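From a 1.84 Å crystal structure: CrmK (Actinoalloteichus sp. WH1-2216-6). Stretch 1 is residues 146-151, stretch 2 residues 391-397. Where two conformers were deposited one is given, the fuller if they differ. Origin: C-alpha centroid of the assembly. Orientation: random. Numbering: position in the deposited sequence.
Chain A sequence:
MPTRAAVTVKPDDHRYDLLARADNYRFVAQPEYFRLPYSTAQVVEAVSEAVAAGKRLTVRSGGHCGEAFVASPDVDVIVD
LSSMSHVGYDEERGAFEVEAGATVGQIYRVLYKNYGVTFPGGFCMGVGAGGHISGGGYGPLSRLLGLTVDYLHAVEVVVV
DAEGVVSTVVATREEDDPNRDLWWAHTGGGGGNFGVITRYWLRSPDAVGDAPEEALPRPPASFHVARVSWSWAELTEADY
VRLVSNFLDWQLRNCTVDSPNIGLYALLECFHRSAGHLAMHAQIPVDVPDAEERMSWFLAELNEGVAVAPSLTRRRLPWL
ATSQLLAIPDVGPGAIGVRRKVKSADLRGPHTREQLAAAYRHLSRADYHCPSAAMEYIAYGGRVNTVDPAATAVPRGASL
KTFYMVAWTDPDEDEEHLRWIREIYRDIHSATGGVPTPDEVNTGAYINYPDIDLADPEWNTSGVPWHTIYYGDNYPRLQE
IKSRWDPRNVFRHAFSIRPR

Stretch 1, residues 146-151: GLTVDY
Stretch 2, residues 391-397: ATAVPRG

How are the two backbones arranged? Residues 146-151 begin at Gly146, the first residue after a helix to leave helical angles, with phi/psi of 92/-153; a CB there would be jammed against the preceding carbonyl and would also clash with Asp150 OD2. Leu147 is extended (-101/161), and Thr148 to Asp150 make a short 3-10 turn (-54/-42, -69/-15, -67/-7). Two backbone bonds hold it, Asp150 N to Leu147 O at 2.9 Å and Tyr151 N to Thr148 O at 3.0 Å. The partner stretch has no regular helix or strand across the contact: Thr392 (-134/165), Val394 (-64/133) and Arg396 (-129/166) are extended, with Ala393 (-84/-21) between the first two. The nearest CA atoms, those of Val149 and Thr392, lie 7.6 Å apart, so the meeting is one of side chains.

What satisfies the carboxylate of Asp150? Its CA-to-CB bond points sideways, but chi1 of -60° (m) and chi2 of -37° bring the end nearer to Arg396. The two groups form a paired salt bridge: Arg396 NH2 donates to Asp150 OD1 at 2.8 Å, with an angle of 143° at the hydrogen, and Arg396 NH1 donates to Asp150 OD2 at 3.0 Å, almost straight at 176°. Asp150 OD2 also accepts from the backbone, Leu147 N, at 2.9 Å and 173°. The carboxylate thus closes its own turn while neutralizing a charge from the other stretch.

How does Arg396 reach the acid, and where do its other donors go? Its CB points toward the first stretch, and chi angles of -78° (m), 178° (t), -150° (t) and -119° carry the guanidinium to Asp150, whose OD1 lies at its edge. Arg396 NH2 gives a second bond to Thr392 OG1 at 2.8 Å and 148°, joining the arginine to its own stretch; Thr392 has chi1 of 49° (p). Arg396 NH1 is also hydrogen-bonded elsewhere in the structure.

What packs around the polar pair? Leu147 (m, t) lays CD1 over one face of the guanidinium, 3.7 Å from Arg396 NH1, leaving the edge free for the acid. The same Leu147 CD1 lies 4.1 Å from Val394 CG1. Val149 (chi1 m) brings CG2 to 3.8 Å from Val394 CG2, with Val394 in the t rotamer, and to 4.3 Å from Thr392 CG2. These apolar contacts pack beside the salt bridge, and the two stretches together bury 236 Å².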

ATOM      1  N   GLY A 146     -24.450  -0.061  -4.970  1.00 19.11           N
ATOM      2  CA  GLY A 146     -24.398  -0.820  -6.180  1.00 18.34           C
ATOM      3  C   GLY A 146     -22.994  -1.213  -6.641  1.00 19.98           C
ATOM      4  O   GLY A 146     -22.062  -1.331  -5.830  1.00 18.64           O
ATOM      5  N   LEU A 147     -22.854  -1.390  -7.953  1.00 19.94           N
ATOM      6  CA  LEU A 147     -21.589  -1.771  -8.566  1.00 17.92           C
ATOM      7  C   LEU A 147     -20.916  -0.576  -9.172  1.00 17.62           C
ATOM      8  O   LEU A 147     -21.567   0.427  -9.489  1.00 19.36           O
ATOM      9  CB  LEU A 147     -21.825  -2.813  -9.643  1.00 17.58           C
ATOM     10  CG  LEU A 147     -22.543  -4.050  -9.157  1.00 18.18           C
ATOM     11  CD1 LEU A 147     -22.763  -5.023 -10.297  1.00 19.89           C
ATOM     12  CD2 LEU A 147     -21.783  -4.768  -8.057  1.00 17.87           C
ATOM     13  N   THR A 148     -19.612  -0.699  -9.413  1.00 17.36           N
ATOM     14  CA  THR A 148     -18.893   0.347 -10.107  1.00 19.04           C
ATOM     15  C   THR A 148     -19.563   0.692 -11.432  1.00 17.83           C
ATOM     16  O   THR A 148     -19.675   1.857 -11.805  1.00 18.40           O
ATOM     17  CB  THR A 148     -17.453  -0.055 -10.414  1.00 22.25           C
ATOM     18  OG1 THR A 148     -17.446  -1.301 -11.140  1.00 28.17           O
ATOM     19  CG2 THR A 148     -16.702  -0.299  -9.202  1.00 22.33           C
ATOM     20  N   VAL A 149     -20.008  -0.311 -12.154  1.00 17.25           N
ATOM     21  CA  VAL A 149     -20.592  -0.072 -13.462  1.00 19.11           C
ATOM     22  C   VAL A 149     -21.950   0.656 -13.402  1.00 19.16           C
ATOM     23  O   VAL A 149     -22.378   1.254 -14.393  1.00 19.61           O
ATOM     24  CB  VAL A 149     -20.694  -1.339 -14.302  1.00 19.96           C
ATOM     25  CG1 VAL A 149     -19.308  -1.945 -14.531  1.00 21.06           C
ATOM     26  CG2 VAL A 149     -21.675  -2.338 -13.717  1.00 17.97           C
ATOM     27  N   ASP A 150     -22.581   0.715 -12.239  1.00 18.84           N
ATOM     28  CA  ASP A 150     -23.741   1.601 -12.053  1.00 20.73           C
ATOM     29  C   ASP A 150     -23.447   3.115 -12.107  1.00 21.29           C
ATOM     30  O   ASP A 150     -24.374   3.908 -12.118  1.00 22.46           O
ATOM     31  CB  ASP A 150     -24.499   1.214 -10.779  1.00 21.52           C
ATOM     32  CG  ASP A 150     -25.010  -0.236 -10.835  1.00 22.44           C
ATOM     33  OD1 ASP A 150     -25.400  -0.611 -11.955  1.00 21.15           O
ATOM     34  OD2 ASP A 150     -25.002  -1.013  -9.809  1.00 21.72           O
ATOM     35  N   TYR A 151     -22.171   3.486 -12.170  1.00 17.64           N
ATOM     36  CA  TYR A 151     -21.724   4.855 -12.286  1.00 18.33           C
ATOM     37  C   TYR A 151     -20.943   5.110 -13.551  1.00 17.84           C
ATOM     38  O   TYR A 151     -20.237   6.148 -13.630  1.00 17.21           O
ATOM     39  CB  TYR A 151     -20.830   5.169 -11.064  1.00 17.74           C
ATOM     40  CG  TYR A 151     -21.630   4.981  -9.823  1.00 18.25           C
ATOM     41  CD1 TYR A 151     -21.695   3.726  -9.190  1.00 20.05           C
ATOM     42  CD2 TYR A 151     -22.412   6.004  -9.338  1.00 20.23           C
ATOM     43  CE1 TYR A 151     -22.494   3.547  -8.069  1.00 21.15           C
ATOM     44  CE2 TYR A 151     -23.227   5.829  -8.237  1.00 19.86           C
ATOM     45  CZ  TYR A 151     -23.273   4.615  -7.610  1.00 20.98           C
ATOM     46  OH  TYR A 151     -24.100   4.479  -6.489  1.00 21.92           O
ATOM     47  N   ALA A 391     -29.916  -3.300 -18.106  1.00 30.30           N
ATOM     48  CA  ALA A 391     -29.266  -2.052 -18.468  1.00 32.33           C
ATOM     49  C   ALA A 391     -27.736  -2.153 -18.434  1.00 26.99           C
ATOM     50  O   ALA A 391     -27.078  -1.278 -18.994  1.00 25.40           O
ATOM     51  CB  ALA A 391     -29.740  -0.901 -17.583  1.00 32.85           C
ATOM     52  N   THR A 392     -27.200  -3.225 -17.828  1.00 24.22           N
ATOM     53  CA  THR A 392     -25.747  -3.500 -17.798  1.00 24.43           C
ATOM     54  C   THR A 392     -25.452  -4.961 -18.139  1.00 23.19           C
ATOM     55  O   THR A 392     -26.352  -5.788 -18.169  1.00 25.83           O
ATOM     56  CB  THR A 392     -25.103  -3.116 -16.412  1.00 25.40           C
ATOM     57  OG1 THR A 392     -25.878  -3.680 -15.360  1.00 28.72           O
ATOM     58  CG2 THR A 392     -25.120  -1.616 -16.246  1.00 25.72           C
ATOM     59  N   ALA A 393     -24.197  -5.271 -18.447  1.00 22.48           N
ATOM     60  CA  ALA A 393     -23.829  -6.581 -18.887  1.00 22.39           C
ATOM     61  C   ALA A 393     -23.597  -7.551 -17.706  1.00 23.84           C
ATOM     62  O   ALA A 393     -23.682  -8.767 -17.873  1.00 23.47           O
ATOM     63  CB  ALA A 393     -22.604  -6.509 -19.770  1.00 25.11           C
ATOM     64  N   VAL A 394     -23.330  -7.027 -16.524  1.00 21.61           N
ATOM     65  CA  VAL A 394     -23.025  -7.875 -15.365  0.50 25.75           C
ATOM     66  C   VAL A 394     -24.208  -8.749 -14.954  1.00 25.21           C
ATOM     67  O   VAL A 394     -25.336  -8.235 -14.806  1.00 24.34           O
ATOM     68  CB  VAL A 394     -22.649  -7.058 -14.101  0.50 25.61           C
ATOM     69  CG1 VAL A 394     -22.182  -7.999 -12.994  0.50 28.21           C
ATOM     70  CG2 VAL A 394     -21.545  -6.083 -14.381  0.50 26.56           C
ATOM     71  N   PRO A 395     -23.972 -10.063 -14.719  1.00 29.60           N
ATOM     72  CA  PRO A 395     -25.021 -10.874 -14.101  1.00 33.58           C
ATOM     73  C   PRO A 395     -25.447 -10.300 -12.772  1.00 32.03           C
ATOM     74  O   PRO A 395     -24.638  -9.772 -12.023  1.00 35.16           O
ATOM     75  CB  PRO A 395     -24.316 -12.220 -13.849  1.00 33.76           C
ATOM     76  CG  PRO A 395     -23.344 -12.311 -14.957  1.00 32.26           C
ATOM     77  CD  PRO A 395     -22.801 -10.917 -15.047  1.00 29.60           C
ATOM     78  N   ARG A 396     -26.724 -10.347 -12.491  1.00 29.78           N
ATOM     79  CA  ARG A 396     -27.174  -9.934 -11.191  1.00 31.32           C
ATOM     80  C   ARG A 396     -28.057 -11.024 -10.611  1.00 32.70           C
ATOM     81  O   ARG A 396     -28.489 -11.896 -11.326  1.00 31.13           O
ATOM     82  CB  ARG A 396     -27.843  -8.581 -11.308  1.00 31.25           C
ATOM     83  CG  ARG A 396     -26.770  -7.480 -11.406  1.00 32.81           C
ATOM     84  CD  ARG A 396     -27.371  -6.139 -11.569  1.00 31.20           C
ATOM     85  NE  ARG A 396     -26.535  -5.221 -12.319  1.00 31.16           N
ATOM     86  CZ  ARG A 396     -26.031  -4.073 -11.859  1.00 27.78           C
ATOM     87  NH1 ARG A 396     -26.235  -3.672 -10.622  1.00 28.78           N
ATOM     88  NH2 ARG A 396     -25.348  -3.305 -12.673  1.00 24.61           N
ATOM     89  N   GLY A 397     -28.340 -10.962  -9.332  1.00 35.57           N
ATOM     90  CA  GLY A 397     -29.207 -11.976  -8.740  1.00 39.75           C
ATOM     91  C   GLY A 397     -28.582 -12.649  -7.546  1.00 36.52           C
ATOM     92  O   GLY A 397     -29.297 -13.166  -6.692  1.00 37.16           O
TER